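Local structure of putative isomerase (Sinorhizobium meliloti, 2PPG) at residues Ile10-Leu15 with Val55-Glu60; Lys146-Gln151 with Leu331-Ala336; Arg153-Ala158 with Asn365-Val370; Thr167-Ala172 with Met201-Glu206; Asp252-Val257 with Arg283-Ile288. The protein is a putative isomerase of the enolase superfamily, related to mandelate racemase and muconate lactonizing enzyme, whose exact function is not established. One frame throughout, in Å; residues are numbered along the deposited sequence.

Contact 1: Ile10-Leu15 with Val55-Glu60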
# COMPACT_ATOMS: atom_id res chain seq x y z
N ILE A 10 30.30 -35.96 21.20
CA ILE A 10 30.41 -34.78 20.36
C ILE A 10 31.70 -34.04 20.67
O ILE A 10 31.88 -33.57 21.78
CB ILE A 10 29.20 -33.84 20.57
CG1 ILE A 10 27.92 -34.53 20.05
CG2 ILE A 10 29.42 -32.52 19.86
CD1 ILE A 10 26.72 -33.62 19.96
N GLU A 11 32.60 -33.94 19.69
CA GLU A 11 33.85 -33.20 19.86
C GLU A 11 34.00 -32.08 18.83
O GLU A 11 33.59 -32.24 17.67
CB GLU A 11 35.04 -34.15 19.77
CG GLU A 11 35.05 -35.23 20.83
CD GLU A 11 35.93 -36.42 20.45
OE1 GLU A 11 35.60 -37.13 19.47
OE2 GLU A 11 36.94 -36.66 21.13
N SER A 12 34.60 -30.96 19.26
CA SER A 12 34.84 -29.77 18.43
C SER A 12 36.33 -29.49 18.24
O SER A 12 37.12 -29.69 19.16
CB SER A 12 34.22 -28.53 19.09
OG SER A 12 32.85 -28.74 19.38
N PHE A 13 36.69 -28.99 17.06
CA PHE A 13 38.10 -28.80 16.68
C PHE A 13 38.29 -27.59 15.80
O PHE A 13 37.37 -27.16 15.10
CB PHE A 13 38.62 -29.98 15.85
CG PHE A 13 38.29 -31.33 16.39
CD1 PHE A 13 39.20 -32.01 17.20
CD2 PHE A 13 37.10 -31.95 16.06
CE1 PHE A 13 38.90 -33.27 17.70
CE2 PHE A 13 36.80 -33.21 16.55
CZ PHE A 13 37.71 -33.87 17.37
N THR A 14 39.51 -27.07 15.81
CA THR A 14 39.88 -26.10 14.80
C THR A 14 40.88 -26.74 13.87
O THR A 14 41.64 -27.60 14.27
CB THR A 14 40.53 -24.85 15.41
OG1 THR A 14 41.46 -25.26 16.42
CG2 THR A 14 39.47 -23.94 16.02
N LEU A 15 40.84 -26.32 12.62
CA LEU A 15 41.86 -26.67 11.68
C LEU A 15 42.40 -25.37 11.15
O LEU A 15 41.64 -24.56 10.61
CB LEU A 15 41.27 -27.49 10.54
CG LEU A 15 42.21 -27.96 9.42
CD1 LEU A 15 43.37 -28.73 10.00
CD2 LEU A 15 41.44 -28.84 8.43
N VAL A 55 36.01 -24.35 12.16
CA VAL A 55 35.64 -25.26 13.24
C VAL A 55 34.98 -26.51 12.68
O VAL A 55 34.07 -26.42 11.87
CB VAL A 55 34.72 -24.56 14.28
CG1 VAL A 55 34.23 -25.57 15.34
CG2 VAL A 55 35.44 -23.38 14.92
N LEU A 56 35.47 -27.68 13.09
CA LEU A 56 34.93 -28.96 12.69
C LEU A 56 34.37 -29.69 13.90
O LEU A 56 34.95 -29.63 15.00
CB LEU A 56 35.98 -29.85 12.03
CG LEU A 56 36.40 -29.55 10.59
CD1 LEU A 56 37.43 -28.40 10.49
CD2 LEU A 56 36.95 -30.82 9.97
N VAL A 57 33.25 -30.37 13.68
CA VAL A 57 32.60 -31.11 14.73
C VAL A 57 32.55 -32.56 14.27
O VAL A 57 32.29 -32.84 13.09
CB VAL A 57 31.20 -30.52 15.03
CG1 VAL A 57 30.25 -31.56 15.54
CG2 VAL A 57 31.31 -29.41 16.05
N ARG A 58 32.84 -33.46 15.20
CA ARG A 58 32.82 -34.89 14.95
C ARG A 58 31.84 -35.49 15.93
O ARG A 58 31.98 -35.32 17.14
CB ARG A 58 34.22 -35.46 15.19
CG ARG A 58 34.36 -36.95 14.98
CD ARG A 58 35.67 -37.43 15.61
NE ARG A 58 35.99 -38.80 15.23
CZ ARG A 58 35.60 -39.88 15.90
NH1 ARG A 58 35.94 -41.08 15.46
NH2 ARG A 58 34.87 -39.77 17.00
N ILE A 59 30.83 -36.18 15.41
CA ILE A 59 29.76 -36.74 16.23
C ILE A 59 29.70 -38.25 16.06
O ILE A 59 29.68 -38.74 14.93
CB ILE A 59 28.37 -36.11 15.88
CG1 ILE A 59 28.42 -34.59 16.06
CG2 ILE A 59 27.26 -36.74 16.74
CD1 ILE A 59 27.07 -33.91 16.05
N GLU A 60 29.68 -38.98 17.17
CA GLU A 60 29.65 -40.43 17.12
C GLU A 60 28.41 -41.02 17.81
O GLU A 60 28.06 -40.62 18.93
CB GLU A 60 30.93 -41.01 17.73
CG GLU A 60 31.03 -42.53 17.67
CD GLU A 60 32.36 -43.07 18.22
OE1 GLU A 60 33.32 -42.28 18.33
OE2 GLU A 60 32.43 -44.29 18.52
O HOH W 1 33.11 -37.38 18.49
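Ile10 lies beside Ile59 at one end of an antiparallel strand pair in the N-terminal domain of this enolase-superfamily protein, where strands 7-17 and 52-61 form the middle of a four-stranded sheet. The two side chains point the same way and touch through CG1 and CD1, CD1 of Ile10 standing 3.9 Å from CD1 of Ile59; branched apolar residues suit this face because helices 77-92 and 119-140 pack on it. Glu11 and Arg58 form a hydrogen-bonded pair: Glu11 N donates to Arg58 O at 3.0 Å, nearly straight at 177°, and Arg58 N answers to Glu11 O. Their side chains also run alongside each other, but the salt bridge from Glu11 OE1 to Arg58 NH2 is long, 3.7 Å. A water donates to Glu11 OE1 and to the backbone O of Arg58, and accepts a weak bond from Arg58 NH2. Ser12, on the helix-covered face, sets OG 3.7 Å from Val57 CG2 and bonds through the same oxygen to Asp85 of helix 77-92, which satisfies a buried hydroxyl. Phe13 resumes the backbone pairing with Leu56, and its CE2, at the ring edge, touches Arg58 CB at 3.7 Å. Thr14 pairs with Val55, and Leu15 adds an apolar touch of its CB on Leu56 CD1. An arginine suits its partly exposed place: CB at its base meets the ring edge, while the extended chain, with CG anti to the backbone N (chi1 180°), carries the guanidinium on to the acids. Arg58 NH2 donates to Glu60 OE1 at 3.2 Å, close to the guanidinium plane.

Contact 2: Lys146-Gln151 with Leu331-Ala336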
# COMPACT_ATOMS: atom_id res chain seq x y z
N LYS A 146 19.27 -37.81 -0.80
CA LYS A 146 18.19 -38.78 -0.92
C LYS A 146 17.41 -38.92 0.39
O LYS A 146 16.63 -39.85 0.56
CB LYS A 146 18.71 -40.12 -1.44
CG LYS A 146 19.20 -40.01 -2.87
CD LYS A 146 19.29 -41.33 -3.56
CE LYS A 146 19.47 -41.13 -5.05
NZ LYS A 146 18.16 -41.07 -5.74
N LEU A 147 17.61 -37.97 1.29
CA LEU A 147 16.80 -37.83 2.50
C LEU A 147 16.20 -36.42 2.49
O LEU A 147 15.44 -36.05 3.39
CB LEU A 147 17.68 -37.98 3.74
CG LEU A 147 18.54 -39.23 3.90
CD1 LEU A 147 19.60 -39.01 4.97
CD2 LEU A 147 17.68 -40.42 4.27
N LEU A 148 16.55 -35.64 1.48
CA LEU A 148 16.10 -34.26 1.39
C LEU A 148 15.09 -34.09 0.29
O LEU A 148 14.78 -32.97 -0.09
CB LEU A 148 17.27 -33.32 1.13
CG LEU A 148 18.30 -33.18 2.24
CD1 LEU A 148 19.41 -32.26 1.81
CD2 LEU A 148 17.62 -32.66 3.52
N GLY A 149 14.60 -35.20 -0.26
CA GLY A 149 13.57 -35.14 -1.27
C GLY A 149 13.95 -35.77 -2.59
O GLY A 149 13.08 -36.20 -3.35
N GLY A 150 15.25 -35.83 -2.88
CA GLY A 150 15.72 -36.49 -4.08
C GLY A 150 16.98 -35.90 -4.69
O GLY A 150 17.31 -34.73 -4.45
N GLN A 151 17.68 -36.70 -5.48
CA GLN A 151 18.78 -36.16 -6.24
C GLN A 151 18.30 -35.71 -7.61
O GLN A 151 17.94 -36.53 -8.46
CB GLN A 151 19.91 -37.17 -6.36
CG GLN A 151 21.08 -36.63 -7.11
CD GLN A 151 22.36 -37.39 -6.83
OE1 GLN A 151 22.44 -38.14 -5.86
NE2 GLN A 151 23.36 -37.18 -7.67
N LEU A 331 26.89 -28.99 -1.56
CA LEU A 331 26.68 -29.75 -2.79
C LEU A 331 25.56 -30.77 -2.69
O LEU A 331 24.79 -30.93 -3.63
CB LEU A 331 27.98 -30.44 -3.20
CG LEU A 331 29.11 -29.48 -3.56
CD1 LEU A 331 30.26 -30.29 -4.10
CD2 LEU A 331 28.63 -28.42 -4.57
N GLN A 332 25.48 -31.46 -1.56
CA GLN A 332 24.38 -32.38 -1.31
C GLN A 332 23.02 -31.68 -1.33
O GLN A 332 22.06 -32.17 -1.93
CB GLN A 332 24.57 -33.10 0.04
CG GLN A 332 25.64 -34.19 0.04
CD GLN A 332 25.28 -35.41 -0.81
OE1 GLN A 332 24.10 -35.67 -1.09
NE2 GLN A 332 26.30 -36.16 -1.22
N ALA A 333 22.94 -30.53 -0.65
CA ALA A 333 21.68 -29.82 -0.55
C ALA A 333 21.33 -29.20 -1.89
O ALA A 333 20.19 -29.28 -2.34
CB ALA A 333 21.73 -28.79 0.52
N SER A 334 22.33 -28.61 -2.55
CA SER A 334 22.13 -28.10 -3.91
C SER A 334 21.61 -29.21 -4.80
O SER A 334 20.80 -28.95 -5.69
CB SER A 334 23.41 -27.49 -4.50
OG SER A 334 23.85 -26.37 -3.75
N ALA A 335 22.04 -30.44 -4.56
CA ALA A 335 21.61 -31.56 -5.41
C ALA A 335 20.12 -31.87 -5.27
O ALA A 335 19.51 -32.43 -6.18
CB ALA A 335 22.46 -32.82 -5.12
N ALA A 336 19.53 -31.48 -4.14
CA ALA A 336 18.14 -31.81 -3.81
C ALA A 336 17.17 -30.64 -4.05
O ALA A 336 15.98 -30.78 -3.84
CB ALA A 336 18.05 -32.26 -2.37
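Leu148 leans on helix 325-336 with two parts of its side chain. Its CB meets Ala336 CB at 3.7 Å, while CD1 of Leu148 reaches back along the helix to Ala333, 4.1 Å from that residue's CA. CG is anti to the carbonyl carbon (chi1 -67°) and CD1 is anti to CA (chi2 178°), an extended branch that reaches Ala333. Alanine suits both places: a single methyl lets the loop come close to the helix, and the larger leucine supplies the bulk. The Ala336 methyl is met from a second direction by Gly150 O, 3.3 Å from its CB. The same carbonyl oxygen of Gly150 lies 3.1 Å from Ala336 CA in a CA-H...O contact. Glycine fits at 149 and 150 because the backbone angles there would jam a CB against the preceding carbonyl oxygen. Gln151 has its CB directed away from the helix and approaches through its backbone, its C atom 3.8 Å from Ala335 O. The contact is thus one of apolar touches and close backbone approaches, joining the loop between helix 119-140 and strand 155-161 to helix 325-336 of the barrel domain. Lys146 makes salt bridges to Asp96 and Asp99 of a second subunit. Within the chain, Met302 of helix 293-310 and Trp133 of helix 119-140 pack on Leu148, and Phe301 and Met293 of helix 293-310 pack on Ala333.

Contact 3: Arg153-Ala158 with Asn365-Val370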
# COMPACT_ATOMS: atom_id res chain seq x y z
N ARG A 153 20.11 -34.06 -9.74
CA ARG A 153 21.27 -33.47 -10.37
C ARG A 153 22.53 -34.15 -9.81
O ARG A 153 22.66 -34.28 -8.59
CB ARG A 153 21.26 -32.01 -9.91
CG ARG A 153 21.79 -30.96 -10.82
CD ARG A 153 21.71 -29.60 -10.11
NE ARG A 153 20.38 -29.00 -10.24
CZ ARG A 153 19.46 -28.95 -9.28
NH1 ARG A 153 19.70 -29.48 -8.09
NH2 ARG A 153 18.29 -28.38 -9.52
N ASP A 154 23.46 -34.59 -10.65
CA ASP A 154 24.75 -35.04 -10.09
C ASP A 154 25.96 -34.19 -10.49
O ASP A 154 27.06 -34.37 -9.96
CB ASP A 154 24.99 -36.55 -10.26
CG ASP A 154 25.28 -36.95 -11.69
OD1 ASP A 154 25.58 -38.15 -11.88
OD2 ASP A 154 25.20 -36.09 -12.60
N ARG A 155 25.75 -33.28 -11.43
CA ARG A 155 26.70 -32.20 -11.66
C ARG A 155 26.01 -30.88 -11.31
O ARG A 155 24.80 -30.74 -11.44
CB ARG A 155 27.17 -32.15 -13.12
CG ARG A 155 27.70 -33.43 -13.74
CD ARG A 155 29.09 -33.78 -13.26
NE ARG A 155 29.05 -34.97 -12.42
CZ ARG A 155 29.60 -36.13 -12.76
NH1 ARG A 155 29.52 -37.16 -11.94
NH2 ARG A 155 30.25 -36.25 -13.91
N ILE A 156 26.80 -29.91 -10.88
CA ILE A 156 26.29 -28.58 -10.64
C ILE A 156 27.26 -27.61 -11.29
O ILE A 156 28.47 -27.70 -11.08
CB ILE A 156 26.18 -28.27 -9.12
CG1 ILE A 156 25.15 -29.21 -8.47
CG2 ILE A 156 25.80 -26.79 -8.91
CD1 ILE A 156 25.19 -29.29 -6.97
N ALA A 157 26.73 -26.68 -12.08
CA ALA A 157 27.56 -25.66 -12.70
C ALA A 157 28.28 -24.86 -11.61
O ALA A 157 27.71 -24.58 -10.55
CB ALA A 157 26.72 -24.75 -13.60
N ALA A 158 29.55 -24.55 -11.85
CA ALA A 158 30.36 -23.81 -10.89
C ALA A 158 30.77 -22.50 -11.52
O ALA A 158 30.88 -22.41 -12.74
CB ALA A 158 31.57 -24.61 -10.50
N ASN A 365 36.14 -28.74 -15.18
CA ASN A 365 35.40 -28.34 -16.40
C ASN A 365 34.10 -27.56 -16.14
O ASN A 365 33.07 -27.83 -16.76
CB ASN A 365 35.12 -29.55 -17.31
CG ASN A 365 36.38 -30.12 -17.95
OD1 ASN A 365 37.02 -29.47 -18.78
ND2 ASN A 365 36.73 -31.35 -17.58
N GLY A 366 34.17 -26.59 -15.23
CA GLY A 366 33.03 -25.75 -14.92
C GLY A 366 31.88 -26.48 -14.25
O GLY A 366 30.72 -26.10 -14.43
N GLU A 367 32.19 -27.52 -13.48
CA GLU A 367 31.18 -28.31 -12.82
C GLU A 367 31.66 -28.95 -11.51
O GLU A 367 32.69 -29.62 -11.46
CB GLU A 367 30.74 -29.44 -13.73
CG GLU A 367 29.64 -29.13 -14.68
CD GLU A 367 29.18 -30.37 -15.41
OE1 GLU A 367 29.96 -31.36 -15.49
OE2 GLU A 367 28.02 -30.37 -15.90
N TYR A 368 30.88 -28.76 -10.45
CA TYR A 368 31.05 -29.54 -9.24
C TYR A 368 30.54 -30.96 -9.46
O TYR A 368 29.41 -31.18 -9.92
CB TYR A 368 30.24 -28.90 -8.12
CG TYR A 368 30.92 -27.79 -7.37
CD1 TYR A 368 31.88 -28.07 -6.39
CD2 TYR A 368 30.58 -26.47 -7.59
CE1 TYR A 368 32.50 -27.05 -5.68
CE2 TYR A 368 31.19 -25.44 -6.88
CZ TYR A 368 32.14 -25.74 -5.92
OH TYR A 368 32.75 -24.73 -5.20
N VAL A 369 31.36 -31.95 -9.16
CA VAL A 369 30.87 -33.31 -9.17
C VAL A 369 30.33 -33.57 -7.76
O VAL A 369 31.04 -33.41 -6.78
CB VAL A 369 31.98 -34.30 -9.54
CG1 VAL A 369 31.51 -35.74 -9.36
CG2 VAL A 369 32.49 -34.04 -10.99
N VAL A 370 29.05 -33.93 -7.68
CA VAL A 370 28.42 -34.19 -6.40
C VAL A 370 28.91 -35.52 -5.86
O VAL A 370 28.79 -36.55 -6.54
CB VAL A 370 26.87 -34.26 -6.54
CG1 VAL A 370 26.22 -34.67 -5.20
CG2 VAL A 370 26.32 -32.94 -7.04
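Arg155 folds over Val369, the valine methyls forming a low bump beneath the guanidinium. Val369 CG2 lies 3.8 Å below one face, offset toward the rim, and CG1 comes 3.6 Å from Arg155 NH1. The arginine chain is bent at chi2 and chi3, and Arg155 NE is thereby turned back to donate to Asp154 O at 3.2 Å. That oxygen also accepts from Val370 N, the two donors arriving from opposite faces of the carbonyl plane. Glu367 crosses Arg155 at about a right angle and sets its carboxylate against the arginine's aliphatic part, OE1 3.4 Å from Arg155 CD. The charged atoms are not in contact, though their opposite charges may attract weakly. Ile156 and Tyr368 share the other face of this antiparallel pair, CB to CB 4.2 Å, flanked by Ala158 and Val370. The Ala158 methyl is small enough to sit by the Tyr368 ring, CB being 3.6 Å from CD2, and Ile156 CD1 reaches Val370 CG2 at 3.8 Å. Backbone bonds tie the register. Gly366, whose positive phi suits a residue without a side chain, accepts Ala158 N on its oxygen, the donor lying above the carbonyl plane. Strand 367-369 thus flanks 155-161, a parallel strand of the barrel, and also pairs with 362-364. Tyr368 OH bonds to Glu344 O of strand 343-345, its ring meets His343 edge-to-face, and helix 325-336 packs on it through Leu327 and Leu331.

Contact 4: Thr167-Ala172 with Met201-Glu206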
# COMPACT_ATOMS: atom_id res chain seq x y z
N THR A 167 47.26 -6.56 -10.90
CA THR A 167 46.76 -5.63 -11.92
C THR A 167 45.50 -6.14 -12.60
O THR A 167 45.23 -7.35 -12.63
CB THR A 167 47.84 -5.30 -13.00
OG1 THR A 167 48.09 -6.46 -13.81
CG2 THR A 167 49.16 -4.85 -12.37
N ARG A 168 44.75 -5.21 -13.16
CA ARG A 168 43.57 -5.50 -13.97
C ARG A 168 43.87 -6.59 -15.02
O ARG A 168 43.20 -7.63 -15.05
CB ARG A 168 43.09 -4.22 -14.65
CG ARG A 168 41.60 -4.12 -14.78
CD ARG A 168 41.15 -2.69 -14.65
NE ARG A 168 41.93 -1.79 -15.49
CZ ARG A 168 41.64 -1.52 -16.77
NH1 ARG A 168 40.58 -2.07 -17.36
NH2 ARG A 168 42.41 -0.68 -17.45
N ALA A 169 44.89 -6.35 -15.84
CA ALA A 169 45.32 -7.26 -16.90
C ALA A 169 45.79 -8.63 -16.38
O ALA A 169 45.53 -9.66 -17.01
CB ALA A 169 46.41 -6.60 -17.74
N LYS A 170 46.48 -8.64 -15.25
CA LYS A 170 46.89 -9.90 -14.63
C LYS A 170 45.67 -10.70 -14.15
O LYS A 170 45.66 -11.94 -14.23
CB LYS A 170 47.92 -9.67 -13.52
CG LYS A 170 49.37 -9.61 -14.04
CD LYS A 170 50.44 -9.97 -12.97
CE LYS A 170 51.29 -8.75 -12.52
NZ LYS A 170 50.96 -8.28 -11.14
N ARG A 171 44.64 -10.00 -13.67
CA ARG A 171 43.42 -10.68 -13.22
C ARG A 171 42.61 -11.24 -14.40
O ARG A 171 42.07 -12.36 -14.34
CB ARG A 171 42.56 -9.75 -12.37
CG ARG A 171 43.21 -9.34 -11.05
CD ARG A 171 42.23 -8.64 -10.15
NE ARG A 171 41.89 -7.30 -10.62
CZ ARG A 171 42.54 -6.20 -10.26
NH1 ARG A 171 43.59 -6.28 -9.44
NH2 ARG A 171 42.16 -5.02 -10.73
N ALA A 172 42.55 -10.46 -15.48
CA ALA A 172 41.88 -10.89 -16.70
C ALA A 172 42.54 -12.14 -17.22
O ALA A 172 41.87 -13.08 -17.66
CB ALA A 172 41.94 -9.80 -17.75
N MSE A 201 35.08 -4.52 -15.56
CA MSE A 201 34.13 -5.20 -16.45
C MSE A 201 34.59 -5.08 -17.89
O MSE A 201 34.67 -6.07 -18.62
CB MSE A 201 32.74 -4.59 -16.31
CG MSE A 201 31.94 -5.10 -15.13
SE MSE A 201 31.30 -6.96 -15.30
CE MSE A 201 30.37 -6.91 -17.02
N GLU A 202 34.89 -3.86 -18.30
CA GLU A 202 35.46 -3.57 -19.60
C GLU A 202 36.53 -4.60 -20.02
O GLU A 202 36.43 -5.20 -21.09
CB GLU A 202 36.05 -2.16 -19.58
CG GLU A 202 36.47 -1.61 -20.93
CD GLU A 202 36.75 -0.12 -20.86
OE1 GLU A 202 36.03 0.65 -21.54
OE2 GLU A 202 37.67 0.27 -20.10
N ILE A 203 37.54 -4.79 -19.17
CA ILE A 203 38.68 -5.62 -19.53
C ILE A 203 38.32 -7.10 -19.50
O ILE A 203 38.66 -7.83 -20.43
CB ILE A 203 39.97 -5.30 -18.72
CG1 ILE A 203 41.20 -5.65 -19.55
CG2 ILE A 203 40.00 -6.03 -17.37
CD1 ILE A 203 42.48 -5.02 -19.07
N LEU A 204 37.61 -7.53 -18.45
CA LEU A 204 37.14 -8.91 -18.36
C LEU A 204 36.26 -9.28 -19.56
O LEU A 204 36.47 -10.31 -20.19
CB LEU A 204 36.41 -9.16 -17.03
CG LEU A 204 37.19 -9.07 -15.70
CD1 LEU A 204 36.27 -9.39 -14.53
CD2 LEU A 204 38.43 -9.93 -15.62
N ARG A 205 35.30 -8.42 -19.90
CA ARG A 205 34.52 -8.60 -21.12
C ARG A 205 35.40 -8.65 -22.38
O ARG A 205 35.15 -9.42 -23.31
CB ARG A 205 33.46 -7.50 -21.26
CG ARG A 205 32.47 -7.69 -22.44
CD ARG A 205 31.77 -9.06 -22.41
NE ARG A 205 30.92 -9.24 -21.23
CZ ARG A 205 30.32 -10.38 -20.89
NH1 ARG A 205 30.48 -11.48 -21.63
NH2 ARG A 205 29.56 -10.43 -19.81
N GLU A 206 36.44 -7.82 -22.41
CA GLU A 206 37.32 -7.79 -23.56
C GLU A 206 38.09 -9.09 -23.63
O GLU A 206 38.10 -9.76 -24.66
CB GLU A 206 38.28 -6.59 -23.51
CG GLU A 206 39.17 -6.45 -24.75
CD GLU A 206 38.37 -6.22 -26.03
OE1 GLU A 206 37.12 -6.18 -25.96
OE2 GLU A 206 38.99 -6.08 -27.12
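Ile203 overlaps the bent side chain of Arg168, touching it at two levels. Its CG2 meets the aliphatic CG of Arg168 at 3.6 Å, and its CB lies 3.6 Å from Arg168 NH1, with CD1 over one face of the guanidinium. The isoleucine has CG1 anti to the backbone N (chi1 -152°), which leaves CG2 between the backbone N and the carbonyl carbon. Arg168 turns at chi2 and chi3, and the two side chains cross obliquely. An arginine suits this partly exposed place since its carbons can pack on the isoleucine while its charge is met by Asp195, which forms a salt bridge with NE. Helices 168-180 and 197-208 are successive helices of the barrel domain, separated in the chain by strand 185-189, as expected for outer helices of a TIM barrel. Their short axes run in roughly the same direction, 37° apart, and come within 9.5 Å. Alanines permit the approach on the first helix. Ala169 CB lies 4.4 Å from Ile203 CD1, and Ala172, whose CB points toward the second helix, meets Leu204 through CA, 3.7 Å from CD2. Leu204 faces the strands, resting also on Phe188 of strand 185-189 and Ile214 of strand 213-217. Thr167 caps the start of helix 168-180, its OG1 accepting from Lys170 N at 3.1 Å.

Contact 5: Asp252-Val257 with Arg283-Ile288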
# COMPACT_ATOMS: atom_id res chain seq x y z
N ASP A 252 15.42 -1.26 2.68
CA ASP A 252 14.87 -0.24 1.79
C ASP A 252 15.80 0.07 0.62
O ASP A 252 15.34 0.23 -0.51
CB ASP A 252 14.62 1.06 2.55
CG ASP A 252 13.44 0.97 3.48
OD1 ASP A 252 12.35 0.58 3.01
OD2 ASP A 252 13.61 1.29 4.67
N GLY A 253 17.09 0.19 0.91
CA GLY A 253 18.08 0.51 -0.12
C GLY A 253 18.19 -0.61 -1.14
O GLY A 253 18.22 -0.36 -2.34
N LEU A 254 18.22 -1.84 -0.66
CA LEU A 254 18.27 -3.01 -1.53
C LEU A 254 17.03 -3.08 -2.43
O LEU A 254 17.13 -3.35 -3.64
CB LEU A 254 18.38 -4.28 -0.68
CG LEU A 254 18.54 -5.62 -1.40
CD1 LEU A 254 19.93 -5.72 -2.00
CD2 LEU A 254 18.29 -6.79 -0.45
N ALA A 255 15.86 -2.82 -1.85
CA ALA A 255 14.61 -2.83 -2.61
C ALA A 255 14.66 -1.81 -3.76
O ALA A 255 14.25 -2.11 -4.88
CB ALA A 255 13.42 -2.57 -1.71
N ARG A 256 15.18 -0.62 -3.46
CA ARG A 256 15.26 0.46 -4.43
C ARG A 256 16.28 0.18 -5.54
O ARG A 256 16.03 0.51 -6.69
CB ARG A 256 15.59 1.79 -3.74
CG ARG A 256 16.27 2.80 -4.65
CD ARG A 256 15.27 3.67 -5.43
NE ARG A 256 15.10 4.98 -4.79
CZ ARG A 256 13.95 5.45 -4.32
NH1 ARG A 256 13.92 6.64 -3.75
NH2 ARG A 256 12.83 4.74 -4.45
N VAL A 257 17.42 -0.41 -5.18
CA VAL A 257 18.42 -0.87 -6.15
C VAL A 257 17.80 -1.93 -7.06
O VAL A 257 17.89 -1.82 -8.29
CB VAL A 257 19.67 -1.47 -5.46
CG1 VAL A 257 20.64 -1.95 -6.48
CG2 VAL A 257 20.37 -0.45 -4.58
N ARG A 283 9.89 -7.38 0.20
CA ARG A 283 10.14 -6.11 -0.48
C ARG A 283 10.57 -6.24 -1.95
O ARG A 283 11.01 -5.27 -2.55
CB ARG A 283 11.17 -5.27 0.29
CG ARG A 283 10.62 -4.63 1.56
CD ARG A 283 9.63 -3.49 1.28
NE ARG A 283 10.17 -2.40 0.45
CZ ARG A 283 10.97 -1.43 0.89
NH1 ARG A 283 11.35 -1.43 2.17
NH2 ARG A 283 11.40 -0.47 0.07
N ARG A 284 10.42 -7.45 -2.51
CA ARG A 284 10.88 -7.76 -3.87
C ARG A 284 12.34 -7.35 -4.09
O ARG A 284 12.70 -6.77 -5.13
CB ARG A 284 9.97 -7.12 -4.94
CG ARG A 284 8.59 -7.78 -5.07
N ALA A 285 13.18 -7.66 -3.11
CA ALA A 285 14.53 -7.10 -3.08
C ALA A 285 15.63 -7.95 -3.73
O ALA A 285 16.74 -7.46 -3.94
CB ALA A 285 14.90 -6.73 -1.63
N LEU A 286 15.34 -9.21 -4.06
CA LEU A 286 16.35 -10.09 -4.66
C LEU A 286 15.83 -11.01 -5.75
O LEU A 286 14.75 -11.59 -5.62
CB LEU A 286 17.03 -10.96 -3.59
CG LEU A 286 16.18 -12.04 -2.93
CD1 LEU A 286 17.03 -13.05 -2.21
CD2 LEU A 286 15.18 -11.41 -1.99
N ALA A 287 16.62 -11.16 -6.81
CA ALA A 287 16.43 -12.20 -7.82
C ALA A 287 17.10 -13.53 -7.43
O ALA A 287 16.63 -14.60 -7.82
CB ALA A 287 17.00 -11.74 -9.13
N ILE A 288 18.21 -13.46 -6.67
CA ILE A 288 19.02 -14.63 -6.33
C ILE A 288 19.35 -14.71 -4.84
O ILE A 288 19.74 -13.70 -4.26
CB ILE A 288 20.35 -14.59 -7.10
CG1 ILE A 288 20.11 -14.48 -8.61
CG2 ILE A 288 21.19 -15.82 -6.77
CD1 ILE A 288 21.35 -14.10 -9.42
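The Arg283 guanidinium carries the methyl of Ala255 over one face and the carboxylate of Asp252 at its edge. Ala255 CB is 3.4 Å from Arg283 NH2, a small methyl that lets the guanidinium lie close to the helix. At the edge Asp252 OD1 faces NH1 of Arg283 and, more weakly, NH2, which stands 3.3 Å away with a bent N-H direction. The modelled distance from Asp252 OD1 to Arg283 NH1, 2.4 Å, is too short to be taken literally: the two groups pair as a salt bridge, but its exact geometry is doubtful. The two planes are 48° apart, and the acid meets the arginine aslant. Arg283 curls back to helix 251-260 by bends at chi2 and chi3, after CG has been set anti to the carbonyl carbon (chi1 -74°). Ala285 presses its methyl on Leu254, CB to CD2 3.6 Å; the leucine also rests on Ile265 and Val267 of strand 264-267. A Schellman motif ends helix 274-282, with Arg284 at positive phi, and Ala285, the next residue, has its CB toward helix 251-260. Arg284 of a third subunit packs on Arg283, placing the contact near an interface. The chemistry is therefore divided: a charged pair ties the partly exposed margin, where the carboxylate probably offsets part of the positive charge, while alanine and leucine close the buried side by apolar contact.

Overall arrangement
Contact 1 belongs to the N-terminal sheet; contacts 3, 4 and 5 belong to the barrel domain, and contact 2 joins a loop after helix 119-140 to a barrel helix. Contacts 1 and 3 are antiparallel strand pairs held by backbone bonds; contacts 4 and 5 rely on side chains, and contact 2 mixes side-chain and backbone approaches. Contacts 2 and 5 are mostly buried, the others partly so. Helix 325-336 of contact 2 also packs on Ile156 and Tyr368 of contact 3, whose strand 155-161 is followed in the chain by helix 168-180 of contact 4. A long salt bridge crosses contact 1 and a very short one, of doubtful geometry, contact 5.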